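Probable aromatic acid decarboxylase (Escherichia coli, PDB 1SBZ) binds FMN and acts as a UbiX-like, FMN-dependent decarboxylase of the UbiX/PAD1 family, assembling into a homododecamer. Local coordinates at the interface of chains A and B and the interface of chains A and C. Sequence-based numbering; all coordinates share one arbitrary frame. Chains: chain A/B/C, Probable aromatic acid decarboxylase.

Contact 1: the interface of chains A and B. Residues chain A 108, 111-112, 140; chain B 125, 127-128, 130.
A:Asp108 and B:His130 meet tip to tip where helix 102-113 of chain A faces the loop and start of helix 128-139 of chain B, part of an A-B interface within the homododecamer. A direct hydrogen bond runs from imidazole NE2 of B:His130 to carboxylate OD2 of A:Asp108, 2.7 Å long and almost straight (177° at the hydrogen). OD2 lies in the ring plane and is approached on its syn side but from a tilt out of the carboxylate plane, the carboxylate being turned 73° from the ring. With CG of A:Asp108 anti to its backbone N (chi1 -159°), the carboxylate points out toward chain B.

Within chain B, B:Ser127 buttresses the imidazole. Its backbone N donates to ND1 of B:His130 at 2.9 Å, though from well out of the ring plane, consistent with NE2 being the donor to the aspartate. The hydroxyl OG of the same serine sits over the centre of one ring face and accepts a bond from the backbone N of B:His130. Water extends the grip: water 1 lies 2.6 Å from OG of B:Ser127 and 2.7 Å from OD1 of A:Asp108, and also reaches the backbone O of A:Asp108.

The ring of B:Pro125 packs against the backbone O of A:Lys112, CG 3.5 Å from that oxygen. Apolar contacts flank this network. CB of A:Lys112 rests against CE1 of B:His130, and its CA against CB of B:Ser127. Farther along, the selenomethionine A:Met140 runs antiparallel to B:Thr128, methyl CE 4.0 Å from CB of the threonine.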
# COMPACT_ATOMS: atom_id res chain seq x y z
N ASP A 108 -16.49 18.84 6.55
CA ASP A 108 -15.62 18.19 7.53
C ASP A 108 -16.39 17.78 8.79
O ASP A 108 -16.13 16.72 9.39
CB ASP A 108 -14.45 19.11 7.90
CG ASP A 108 -13.27 18.35 8.49
OD1 ASP A 108 -12.76 17.42 7.83
OD2 ASP A 108 -12.76 18.63 9.59
N LEU A 111 -18.80 14.83 8.08
CA LEU A 111 -18.00 13.60 8.10
C LEU A 111 -17.62 13.11 9.51
O LEU A 111 -17.79 11.93 9.81
CB LEU A 111 -16.76 13.73 7.22
CG LEU A 111 -17.04 13.89 5.73
CD1 LEU A 111 -15.75 13.86 4.93
CD2 LEU A 111 -18.00 12.81 5.22
N LYS A 112 -17.13 14.01 10.35
CA LYS A 112 -16.70 13.63 11.70
C LYS A 112 -17.88 13.16 12.58
O LYS A 112 -17.70 12.33 13.48
CB LYS A 112 -15.90 14.76 12.36
CG LYS A 112 -16.75 15.88 12.96
CD LYS A 112 -15.91 17.06 13.40
CE LYS A 112 -16.77 18.10 14.11
NZ LYS A 112 -17.09 17.69 15.51
N MSE A 140 -15.00 6.37 2.40
CA MSE A 140 -15.51 6.87 3.68
C MSE A 140 -17.03 6.98 3.71
O MSE A 140 -17.60 7.47 4.69
CB MSE A 140 -14.92 8.24 3.98
CG MSE A 140 -13.41 8.26 4.13
SE MSE A 140 -12.76 10.07 4.45
CE MSE A 140 -14.05 10.66 5.82
N PRO B 125 -16.02 14.32 17.31
CA PRO B 125 -15.12 13.17 17.13
C PRO B 125 -13.98 13.41 16.13
O PRO B 125 -13.96 14.43 15.44
CB PRO B 125 -16.05 12.08 16.58
CG PRO B 125 -17.43 12.53 16.94
CD PRO B 125 -17.38 14.02 16.83
N SER B 127 -12.46 12.18 12.73
CA SER B 127 -12.85 11.47 11.52
C SER B 127 -11.67 10.69 10.93
O SER B 127 -10.54 10.80 11.40
CB SER B 127 -13.37 12.46 10.49
OG SER B 127 -12.30 13.21 9.96
N THR B 128 -11.95 9.92 9.90
CA THR B 128 -10.92 9.22 9.15
C THR B 128 -9.87 10.21 8.63
O THR B 128 -8.67 10.00 8.81
CB THR B 128 -11.56 8.42 8.01
OG1 THR B 128 -12.31 7.33 8.56
CG2 THR B 128 -10.50 7.72 7.15
N HIS B 130 -9.07 13.17 9.73
CA HIS B 130 -8.28 13.74 10.83
C HIS B 130 -7.17 12.76 11.25
O HIS B 130 -6.02 13.16 11.44
CB HIS B 130 -9.16 14.09 12.04
CG HIS B 130 -10.31 15.00 11.73
ND1 HIS B 130 -11.53 14.91 12.36
CD2 HIS B 130 -10.42 16.02 10.84
CE1 HIS B 130 -12.34 15.83 11.88
NE2 HIS B 130 -11.69 16.52 10.96
O HOH W 1 -13.70 15.03 8.71

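Contact 2: the interface of chains A and B. Residues chain A 105, 112-113; chain B 123-125, 130.
A bend at the last torsion of A:Lys112 (chi4 77°) carries NZ to the backbone O of B:Met124, and a bend of B:Glu123 (chi2 55°) turns its carboxylate toward A:Arg105 and the lysine chain. A:Lys112 leaves helix 102-113 with CG in the crowded position between backbone N and carbonyl carbon, then runs extended as far as that bend. The side chain of B:Glu123, a residue that also lines the FMN pocket, crosses that of the lysine at about a right angle.

The ammonium of A:Lys112 is gripped by several oxygens. NZ donates to the backbone O of B:Met124 at 2.7 Å, from above the carbonyl plane rather than along a lone pair. On its own helix it forms a salt bridge with OE2 of A:Glu113, 2.8 Å away, whereas its longer salt bridge to OE1 of B:Glu123 (3.2 Å) makes only a weak hydrogen bond. Being shared by two carboxylates, NZ would be expected to stay charged and to ease the repulsion between them.

About two turns earlier on the same helix, A:Arg105 reaches B:Glu123 tip to tip, guanidinium and carboxylate nearly coplanar (7° apart). NH1 meets OE2 at 2.9 Å, nearly along the C-O axis, in a salt bridge between chains. Water 2 links NH2 of A:Arg105 to OE1 of B:Glu123. That oxygen also accepts, through its anti lone pair, a hydrogen bond from the backbone N of B:Met124, which should restrain the carboxylate's rotation. Beside the lysine, OE2 of A:Glu113 lies 3.3 Å from CD of B:Pro125, the proline that follows a cis peptide bond.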
# COMPACT_ATOMS: atom_id res chain seq x y z
N ARG A 105 -15.52 23.35 6.01
CA ARG A 105 -15.77 23.10 7.44
C ARG A 105 -17.04 22.27 7.68
O ARG A 105 -16.99 21.25 8.36
CB ARG A 105 -15.81 24.41 8.24
CG ARG A 105 -16.15 24.24 9.72
CD ARG A 105 -15.14 23.42 10.53
NE ARG A 105 -15.60 23.26 11.91
CZ ARG A 105 -15.17 22.33 12.75
NH1 ARG A 105 -14.26 21.44 12.37
NH2 ARG A 105 -15.65 22.29 13.98
N LYS A 112 -17.13 14.01 10.35
CA LYS A 112 -16.70 13.63 11.70
C LYS A 112 -17.88 13.16 12.58
O LYS A 112 -17.70 12.33 13.48
CB LYS A 112 -15.90 14.76 12.36
CG LYS A 112 -16.75 15.88 12.96
CD LYS A 112 -15.91 17.06 13.40
CE LYS A 112 -16.77 18.10 14.11
NZ LYS A 112 -17.09 17.69 15.51
N GLU A 113 -19.08 13.67 12.30
CA GLU A 113 -20.27 13.28 13.06
C GLU A 113 -20.92 12.02 12.51
O GLU A 113 -21.84 11.48 13.13
CB GLU A 113 -21.31 14.41 13.10
CG GLU A 113 -20.83 15.70 13.77
CD GLU A 113 -20.44 15.53 15.23
OE1 GLU A 113 -21.08 14.74 15.95
OE2 GLU A 113 -19.48 16.21 15.65
N GLU B 123 -10.35 18.28 18.41
CA GLU B 123 -11.56 18.00 17.66
C GLU B 123 -12.21 16.75 18.24
O GLU B 123 -11.51 15.88 18.78
CB GLU B 123 -11.26 17.80 16.17
CG GLU B 123 -12.49 17.61 15.28
CD GLU B 123 -13.50 18.74 15.40
OE1 GLU B 123 -14.19 18.81 16.43
OE2 GLU B 123 -13.60 19.54 14.45
N MSE B 124 -13.53 16.67 18.12
CA MSE B 124 -14.33 15.55 18.61
C MSE B 124 -15.68 15.47 17.89
O MSE B 124 -16.41 16.46 17.84
CB MSE B 124 -14.57 15.70 20.12
CG MSE B 124 -16.01 15.43 20.57
SE MSE B 124 -15.97 15.43 22.45
CE MSE B 124 -16.38 17.35 22.77
N PRO B 125 -16.02 14.32 17.31
CA PRO B 125 -15.12 13.17 17.13
C PRO B 125 -13.98 13.41 16.13
O PRO B 125 -13.96 14.43 15.44
CB PRO B 125 -16.05 12.08 16.58
CG PRO B 125 -17.43 12.53 16.94
CD PRO B 125 -17.38 14.02 16.83
N HIS B 130 -9.07 13.17 9.73
CA HIS B 130 -8.28 13.74 10.83
C HIS B 130 -7.17 12.76 11.25
O HIS B 130 -6.02 13.16 11.44
CB HIS B 130 -9.16 14.09 12.04
CG HIS B 130 -10.31 15.00 11.73
ND1 HIS B 130 -11.53 14.91 12.36
CD2 HIS B 130 -10.42 16.02 10.84
CE1 HIS B 130 -12.34 15.83 11.88
NE2 HIS B 130 -11.69 16.52 10.96
O HOH W 2 -15.36 21.13 16.81

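Contact 3: the interface of chains A and C. Residues chain A 11, 122, 124; chain C 148-152, 164, 168.
Two chain A loops, the one between strand 2-7 and helix 13-24 carrying A:Thr11 and the one after strand 116-121 carrying A:Arg122 and A:Met124, meet loop 148-152 and helix 158-171 of chain C. A:Thr11 and A:Arg122 belong to the FMN pocket, which therefore abuts this two-fold A-C interface of the dodecamer.

A:Thr11 holds OG1 anti to its backbone N (chi1 176°), aimed at chain C, where the hydroxyl accepts a hydrogen bond from the backbone N of C:Phe151 at 2.8 Å. Its CB meets the edge of the C:Tyr152 ring, in plane, 3.7 Å from CD1. Within chain A its methyl CG2 lies over one face of the A:Arg122 guanidinium, toward the rim, and may help to hold that group.

A:Arg122 bends at chi2 and lies along the chain C loop. NE donates to the backbone O of C:Pro149 at 2.9 Å, and NH2 to the backbone O of C:Met148 at 3.2 Å. Both carbonyls are approached from above their planes, and both oxygens are tilted from the guanidinium plane. Water 3 bridges the backbone O of A:Thr11 and the O of C:Pro149, giving that carbonyl a second partner.

The apolar margin is formed by selenomethionine A:Met124. Its CB packs on CB of C:Met148, while its bent end carries methyl CE to C:His164 and to C:Arg168, where CE lies 3.6 Å from CG.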
# COMPACT_ATOMS: atom_id res chain seq x y z
N THR A 11 -19.21 24.61 -13.36
CA THR A 11 -20.34 24.86 -14.23
C THR A 11 -21.47 23.90 -13.86
O THR A 11 -21.25 22.72 -13.59
CB THR A 11 -19.95 24.83 -15.72
OG1 THR A 11 -21.12 24.99 -16.51
CG2 THR A 11 -19.41 23.46 -16.15
N ARG A 122 -18.32 17.79 -10.68
CA ARG A 122 -18.40 18.13 -12.09
C ARG A 122 -17.08 18.69 -12.62
O ARG A 122 -16.62 19.75 -12.20
CB ARG A 122 -19.58 19.09 -12.37
CG ARG A 122 -19.98 19.20 -13.84
CD ARG A 122 -19.13 20.17 -14.64
NE ARG A 122 -19.28 20.01 -16.09
CZ ARG A 122 -18.33 20.32 -16.97
NH1 ARG A 122 -17.17 20.80 -16.54
NH2 ARG A 122 -18.53 20.15 -18.27
N MSE A 124 -14.50 17.72 -16.49
CA MSE A 124 -14.36 16.90 -17.68
C MSE A 124 -13.21 17.44 -18.54
O MSE A 124 -13.19 18.63 -18.84
CB MSE A 124 -15.67 16.91 -18.46
CG MSE A 124 -15.78 15.87 -19.56
SE MSE A 124 -17.23 16.35 -20.81
CE MSE A 124 -16.56 18.08 -21.33
N MSE C 148 -20.28 15.07 -18.93
CA MSE C 148 -20.65 16.08 -17.94
C MSE C 148 -21.22 17.32 -18.63
O MSE C 148 -20.51 17.96 -19.42
CB MSE C 148 -19.43 16.48 -17.10
CG MSE C 148 -18.75 15.34 -16.38
SE MSE C 148 -19.46 15.04 -14.59
CE MSE C 148 -17.86 14.16 -13.73
N PRO C 149 -22.47 17.67 -18.34
CA PRO C 149 -23.08 18.88 -18.90
C PRO C 149 -22.31 20.15 -18.56
O PRO C 149 -21.88 20.34 -17.41
CB PRO C 149 -24.45 18.91 -18.22
CG PRO C 149 -24.73 17.51 -17.88
CD PRO C 149 -23.40 16.94 -17.47
N ALA C 150 -22.12 21.00 -19.56
CA ALA C 150 -21.57 22.33 -19.36
C ALA C 150 -22.68 23.38 -19.56
O ALA C 150 -23.40 23.35 -20.56
CB ALA C 150 -20.42 22.59 -20.30
N PHE C 151 -22.80 24.29 -18.59
CA PHE C 151 -23.87 25.29 -18.60
C PHE C 151 -23.38 26.71 -18.90
O PHE C 151 -24.18 27.63 -19.00
CB PHE C 151 -24.63 25.27 -17.27
CG PHE C 151 -25.37 23.99 -17.00
CD1 PHE C 151 -24.73 22.91 -16.41
CD2 PHE C 151 -26.71 23.87 -17.33
CE1 PHE C 151 -25.40 21.73 -16.15
CE2 PHE C 151 -27.40 22.68 -17.07
CZ PHE C 151 -26.75 21.61 -16.49
N TYR C 152 -22.06 26.87 -19.06
CA TYR C 152 -21.48 28.21 -19.27
C TYR C 152 -21.75 28.76 -20.68
O TYR C 152 -21.77 29.97 -20.88
CB TYR C 152 -19.98 28.25 -18.92
CG TYR C 152 -19.14 27.22 -19.65
CD1 TYR C 152 -18.76 26.03 -19.03
CD2 TYR C 152 -18.71 27.44 -20.97
CE1 TYR C 152 -17.99 25.08 -19.69
CE2 TYR C 152 -17.94 26.49 -21.64
CZ TYR C 152 -17.59 25.32 -21.00
OH TYR C 152 -16.83 24.38 -21.66
N HIS C 164 -21.61 19.14 -27.21
CA HIS C 164 -20.48 19.61 -26.41
C HIS C 164 -19.58 18.45 -25.94
O HIS C 164 -18.36 18.52 -26.05
CB HIS C 164 -20.97 20.45 -25.23
CG HIS C 164 -19.86 20.95 -24.35
ND1 HIS C 164 -19.16 22.10 -24.63
CD2 HIS C 164 -19.34 20.45 -23.21
CE1 HIS C 164 -18.25 22.30 -23.69
NE2 HIS C 164 -18.34 21.31 -22.82
N ARG C 168 -15.55 17.61 -27.14
CA ARG C 168 -14.48 17.42 -26.16
C ARG C 168 -13.87 16.01 -26.25
O ARG C 168 -12.66 15.86 -26.04
CB ARG C 168 -14.98 17.75 -24.75
CG ARG C 168 -15.53 19.19 -24.62
CD ARG C 168 -14.57 20.26 -24.08
NE ARG C 168 -13.16 20.01 -24.42
CZ ARG C 168 -12.17 19.92 -23.53
NH1 ARG C 168 -12.41 20.07 -22.23
NH2 ARG C 168 -10.93 19.69 -23.95
O HOH W 3 -22.70 20.67 -14.87

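Contact 1 and contact 2 are neighbouring stretches of one A-B interface, their C-alpha centres about 5 Å apart. They share A:Lys112, B:Pro125 and B:His130, and helix 102-113 of chain A contributes to both, meeting B:His130 and B:Glu123. Between C-alpha centres, contact 3 is about 31 Å from contact 1 and 34 Å from contact 2, on a different, two-fold interface. Chain A thus joins two neighbours by separate surfaces, consistent with assembly of the homododecamer. Met124 serves twice in each copy: its backbone O takes a neighbour's lysine in contact 2, and its side chain packs on another neighbour in contact 3, beside FMN-pocket residue Arg122.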